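Local atomic coordinates of fibrillarin-like rRNA/tRNA 2'-O-methyltransferase (Methanocaldococcus jannaschii, PDB entry 1FBN), a protein that probably transfers methyl groups from S-adenosyl-L-methionine to ribose 2'-hydroxyls of rRNA and tRNA at sites chosen by a guide RNA. Residues L168-K179 with D219-E228. Numbering follows the deposited sequence.
Sequences LKKGGYGMIAIK and DHVMFVGIWE
With chi1 at -85°, His220 has CG beside its own backbone N, and the imidazole meets the root of Lys179 from the neighbouring strand. Lys179 CB sits over one face, 3.7 Å from the ring centroid and displaced toward the rim, a CH-pi contact. The ring's rotation is also fixed from its own side, because ND1 bonds to Lys218 O. An alanine in place of His220 would probably leave the Lys179 methylenes without this flat partner and Lys218 O without its side-chain mate.

At the far end Trp227 has CG anti to the backbone N (chi1 -178°), placing the indole against Leu168: Leu168 CD2 reaches Trp227 CB at 3.5 Å, while Lys169 O lies at the ring edge. Ala164 and Lys165 of helix 156-167 also touch the indole. Between these ends Ile178 CD1 meets Phe223 CD2 at 3.6 Å, and Val221 CG1 lies over one face of that phenyl ring. On the other face of the sheet Met175 CE touches Val224 CG2, and Ala177 CB faces Met222 SE at 4.2 Å.

Register is set by paired backbone bonds at Gly174-Gly225, Ile176-Phe223 and Ile178-Val221; Phe223 N to Ile176 O, 2.8 Å, is nearly straight at the hydrogen (175°). Beyond them, Gly171 N, in the type II turn from Lys169 to Gly172, donates to Trp227 O.

Strand 220-227 runs antiparallel between 172-179 and 205-212, the reversed-strand arrangement characteristic of the Rossmann-like methyltransferase fold; the side chain of Lys179 comes within about 4 Å (nearest atoms) of that of Ala152, part of the predicted S-adenosyl-L-methionine site.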
loop_
_atom_site.group_PDB
_atom_site.type_symbol
_atom_site.label_atom_id
_atom_site.label_comp_id
_atom_site.label_asym_id
_atom_site.label_seq_id
_atom_site.Cartn_x
_atom_site.Cartn_y
_atom_site.Cartn_z
ATOM N N LEU A 168 5.671 1.985 -14.349
ATOM C CA LEU A 168 6.529 2.694 -13.408
ATOM C C LEU A 168 7.610 3.599 -13.997
ATOM O O LEU A 168 8.448 3.164 -14.787
ATOM C CB LEU A 168 7.127 1.712 -12.400
ATOM C CG LEU A 168 7.696 2.296 -11.107
ATOM C CD1 LEU A 168 6.679 3.214 -10.439
ATOM C CD2 LEU A 168 8.079 1.160 -10.183
ATOM N N LYS A 169 7.573 4.869 -13.595
ATOM C CA LYS A 169 8.542 5.867 -14.037
ATOM C C LYS A 169 9.916 5.448 -13.545
ATOM O O LYS A 169 10.023 4.781 -12.517
ATOM C CB LYS A 169 8.227 7.231 -13.413
ATOM C CG LYS A 169 6.905 7.848 -13.816
ATOM C CD LYS A 169 6.711 9.175 -13.114
ATOM C CE LYS A 169 5.439 9.857 -13.564
ATOM N NZ LYS A 169 5.238 11.123 -12.814
ATOM N N LYS A 170 10.962 5.831 -14.275
ATOM C CA LYS A 170 12.329 5.512 -13.858
ATOM C C LYS A 170 12.579 6.370 -12.619
ATOM O O LYS A 170 12.325 7.574 -12.631
ATOM C CB LYS A 170 13.337 5.854 -14.961
ATOM C CG LYS A 170 14.734 5.299 -14.705
ATOM C CD LYS A 170 15.800 6.391 -14.625
ATOM C CE LYS A 170 16.028 7.067 -15.973
ATOM N NZ LYS A 170 17.139 8.063 -15.917
ATOM N N GLY A 171 13.054 5.750 -11.546
ATOM C CA GLY A 171 13.273 6.487 -10.315
ATOM C C GLY A 171 12.059 6.335 -9.405
ATOM O O GLY A 171 12.096 6.717 -8.239
ATOM N N GLY A 172 10.975 5.795 -9.963
ATOM C CA GLY A 172 9.756 5.563 -9.209
ATOM C C GLY A 172 9.978 4.433 -8.222
ATOM O O GLY A 172 11.063 3.856 -8.175
ATOM N N TYR A 173 8.945 4.077 -7.466
ATOM C CA TYR A 173 9.074 3.032 -6.457
ATOM C C TYR A 173 8.073 1.893 -6.530
ATOM O O TYR A 173 6.909 2.078 -6.903
ATOM C CB TYR A 173 8.977 3.640 -5.055
ATOM C CG TYR A 173 10.133 4.519 -4.667
ATOM C CD1 TYR A 173 10.238 5.820 -5.156
ATOM C CD2 TYR A 173 11.123 4.056 -3.809
ATOM C CE1 TYR A 173 11.305 6.638 -4.803
ATOM C CE2 TYR A 173 12.195 4.869 -3.446
ATOM C CZ TYR A 173 12.280 6.155 -3.951
ATOM O OH TYR A 173 13.355 6.946 -3.633
ATOM N N GLY A 174 8.542 0.722 -6.109
ATOM C CA GLY A 174 7.706 -0.457 -6.061
ATOM C C GLY A 174 7.607 -0.892 -4.609
ATOM O O GLY A 174 8.630 -1.022 -3.930
HETATM N N MSE A 175 6.380 -1.019 -4.107
HETATM C CA MSE A 175 6.136 -1.459 -2.735
HETATM C C MSE A 175 5.404 -2.793 -2.850
HETATM O O MSE A 175 4.359 -2.871 -3.491
HETATM C CB MSE A 175 5.261 -0.449 -1.977
HETATM C CG MSE A 175 5.862 0.941 -1.835
HETATM SE SE MSE A 175 4.878 2.047 -0.786
HETATM C CE MSE A 175 5.504 1.609 0.829
ATOM N N ILE A 176 5.958 -3.845 -2.259
ATOM C CA ILE A 176 5.322 -5.156 -2.345
ATOM C C ILE A 176 5.343 -5.937 -1.029
ATOM O O ILE A 176 6.399 -6.138 -0.418
ATOM C CB ILE A 176 5.948 -6.007 -3.502
ATOM C CG1 ILE A 176 5.187 -7.324 -3.686
ATOM C CG2 ILE A 176 7.430 -6.273 -3.241
ATOM C CD1 ILE A 176 5.678 -8.159 -4.847
ATOM N N ALA A 177 4.153 -6.321 -0.572
ATOM C CA ALA A 177 3.999 -7.100 0.651
ATOM C C ALA A 177 4.019 -8.565 0.231
ATOM O O ALA A 177 3.120 -9.032 -0.462
ATOM C CB ALA A 177 2.681 -6.761 1.336
ATOM N N ILE A 178 5.059 -9.283 0.642
ATOM C CA ILE A 178 5.210 -10.683 0.275
ATOM C C ILE A 178 4.937 -11.687 1.394
ATOM O O ILE A 178 5.536 -11.625 2.470
ATOM C CB ILE A 178 6.621 -10.949 -0.299
ATOM C CG1 ILE A 178 6.874 -10.046 -1.510
ATOM C CG2 ILE A 178 6.769 -12.418 -0.691
ATOM C CD1 ILE A 178 8.203 -10.288 -2.208
ATOM N N LYS A 179 4.003 -12.596 1.124
ATOM C CA LYS A 179 3.649 -13.668 2.047
ATOM C C LYS A 179 4.490 -14.860 1.583
ATOM O O LYS A 179 4.225 -15.437 0.525
ATOM C CB LYS A 179 2.162 -14.002 1.927
ATOM C CG LYS A 179 1.729 -15.180 2.777
ATOM C CD LYS A 179 0.259 -15.499 2.579
ATOM C CE LYS A 179 -0.145 -16.720 3.385
ATOM N NZ LYS A 179 -1.591 -17.018 3.216
ATOM N N ASP A 219 5.240 -14.213 8.772
ATOM C CA ASP A 219 6.035 -14.525 7.586
ATOM C C ASP A 219 5.661 -13.670 6.374
ATOM O O ASP A 219 5.489 -14.172 5.258
ATOM C CB ASP A 219 5.993 -16.025 7.265
ATOM C CG ASP A 219 6.736 -16.860 8.298
ATOM O OD1 ASP A 219 7.849 -16.460 8.701
ATOM O OD2 ASP A 219 6.205 -17.915 8.711
ATOM N N HIS A 220 5.528 -12.369 6.633
ATOM C CA HIS A 220 5.211 -11.354 5.629
ATOM C C HIS A 220 6.280 -10.271 5.735
ATOM O O HIS A 220 6.625 -9.840 6.840
ATOM C CB HIS A 220 3.857 -10.695 5.911
ATOM C CG HIS A 220 2.680 -11.431 5.357
ATOM N ND1 HIS A 220 2.234 -12.629 5.875
ATOM C CD2 HIS A 220 1.820 -11.110 4.361
ATOM C CE1 HIS A 220 1.150 -13.010 5.226
ATOM N NE2 HIS A 220 0.878 -12.107 4.302
ATOM N N VAL A 221 6.792 -9.830 4.588
ATOM C CA VAL A 221 7.809 -8.777 4.544
ATOM C C VAL A 221 7.463 -7.757 3.466
ATOM O O VAL A 221 7.115 -8.128 2.346
ATOM C CB VAL A 221 9.222 -9.344 4.240
ATOM C CG1 VAL A 221 10.204 -8.215 3.987
ATOM C CG2 VAL A 221 9.710 -10.200 5.396
HETATM N N MSE A 222 7.523 -6.476 3.823
HETATM C CA MSE A 222 7.249 -5.395 2.881
HETATM C C MSE A 222 8.574 -4.963 2.248
HETATM O O MSE A 222 9.507 -4.561 2.944
HETATM C CB MSE A 222 6.597 -4.201 3.601
HETATM C CG MSE A 222 6.281 -2.984 2.721
HETATM SE SE MSE A 222 4.923 -3.215 1.539
HETATM C CE MSE A 222 3.550 -2.826 2.559
ATOM N N PHE A 223 8.672 -5.111 0.934
ATOM C CA PHE A 223 9.865 -4.703 0.203
ATOM C C PHE A 223 9.581 -3.382 -0.509
ATOM O O PHE A 223 8.465 -3.144 -0.978
ATOM C CB PHE A 223 10.260 -5.752 -0.851
ATOM C CG PHE A 223 10.864 -7.004 -0.279
ATOM C CD1 PHE A 223 12.230 -7.073 -0.009
ATOM C CD2 PHE A 223 10.074 -8.122 -0.028
ATOM C CE1 PHE A 223 12.802 -8.239 0.501
ATOM C CE2 PHE A 223 10.636 -9.295 0.483
ATOM C CZ PHE A 223 12.002 -9.352 0.747
ATOM N N VAL A 224 10.583 -2.509 -0.532
ATOM C CA VAL A 224 10.477 -1.230 -1.220
ATOM C C VAL A 224 11.726 -1.111 -2.086
ATOM O O VAL A 224 12.843 -1.344 -1.618
ATOM C CB VAL A 224 10.406 -0.034 -0.245
ATOM C CG1 VAL A 224 10.334 1.270 -1.027
ATOM C CG2 VAL A 224 9.189 -0.157 0.671
ATOM N N GLY A 225 11.530 -0.800 -3.362
ATOM C CA GLY A 225 12.660 -0.668 -4.261
ATOM C C GLY A 225 12.473 0.432 -5.282
ATOM O O GLY A 225 11.341 0.787 -5.619
ATOM N N ILE A 226 13.584 1.013 -5.728
ATOM C CA ILE A 226 13.548 2.068 -6.739
ATOM C C ILE A 226 13.693 1.408 -8.103
ATOM O O ILE A 226 14.573 0.567 -8.299
ATOM C CB ILE A 226 14.687 3.097 -6.561
ATOM C CG1 ILE A 226 14.602 3.735 -5.179
ATOM C CG2 ILE A 226 14.589 4.184 -7.627
ATOM C CD1 ILE A 226 15.497 4.955 -4.999
ATOM N N TRP A 227 12.809 1.773 -9.026
ATOM C CA TRP A 227 12.820 1.220 -10.373
ATOM C C TRP A 227 13.909 1.855 -11.228
ATOM O O TRP A 227 13.809 3.019 -11.614
ATOM C CB TRP A 227 11.456 1.427 -11.025
ATOM C CG TRP A 227 11.337 0.863 -12.408
ATOM C CD1 TRP A 227 11.056 1.557 -13.550
ATOM C CD2 TRP A 227 11.451 -0.516 -12.795
ATOM N NE1 TRP A 227 10.983 0.698 -14.622
ATOM C CE2 TRP A 227 11.222 -0.578 -14.187
ATOM C CE3 TRP A 227 11.721 -1.704 -12.099
ATOM C CZ2 TRP A 227 11.254 -1.784 -14.899
ATOM C CZ3 TRP A 227 11.752 -2.902 -12.807
ATOM C CH2 TRP A 227 11.519 -2.930 -14.194
ATOM N N GLU A 228 14.949 1.078 -11.515
ATOM C CA GLU A 228 16.071 1.547 -12.321
ATOM C C GLU A 228 15.725 1.416 -13.803
ATOM O O GLU A 228 15.903 2.356 -14.576
ATOM C CB GLU A 228 17.331 0.723 -12.015
ATOM C CG GLU A 228 17.627 0.479 -10.528
ATOM C CD GLU A 228 18.073 1.727 -9.779
ATOM O OE1 GLU A 228 19.282 2.047 -9.818
ATOM O OE2 GLU A 228 17.220 2.375 -9.137
#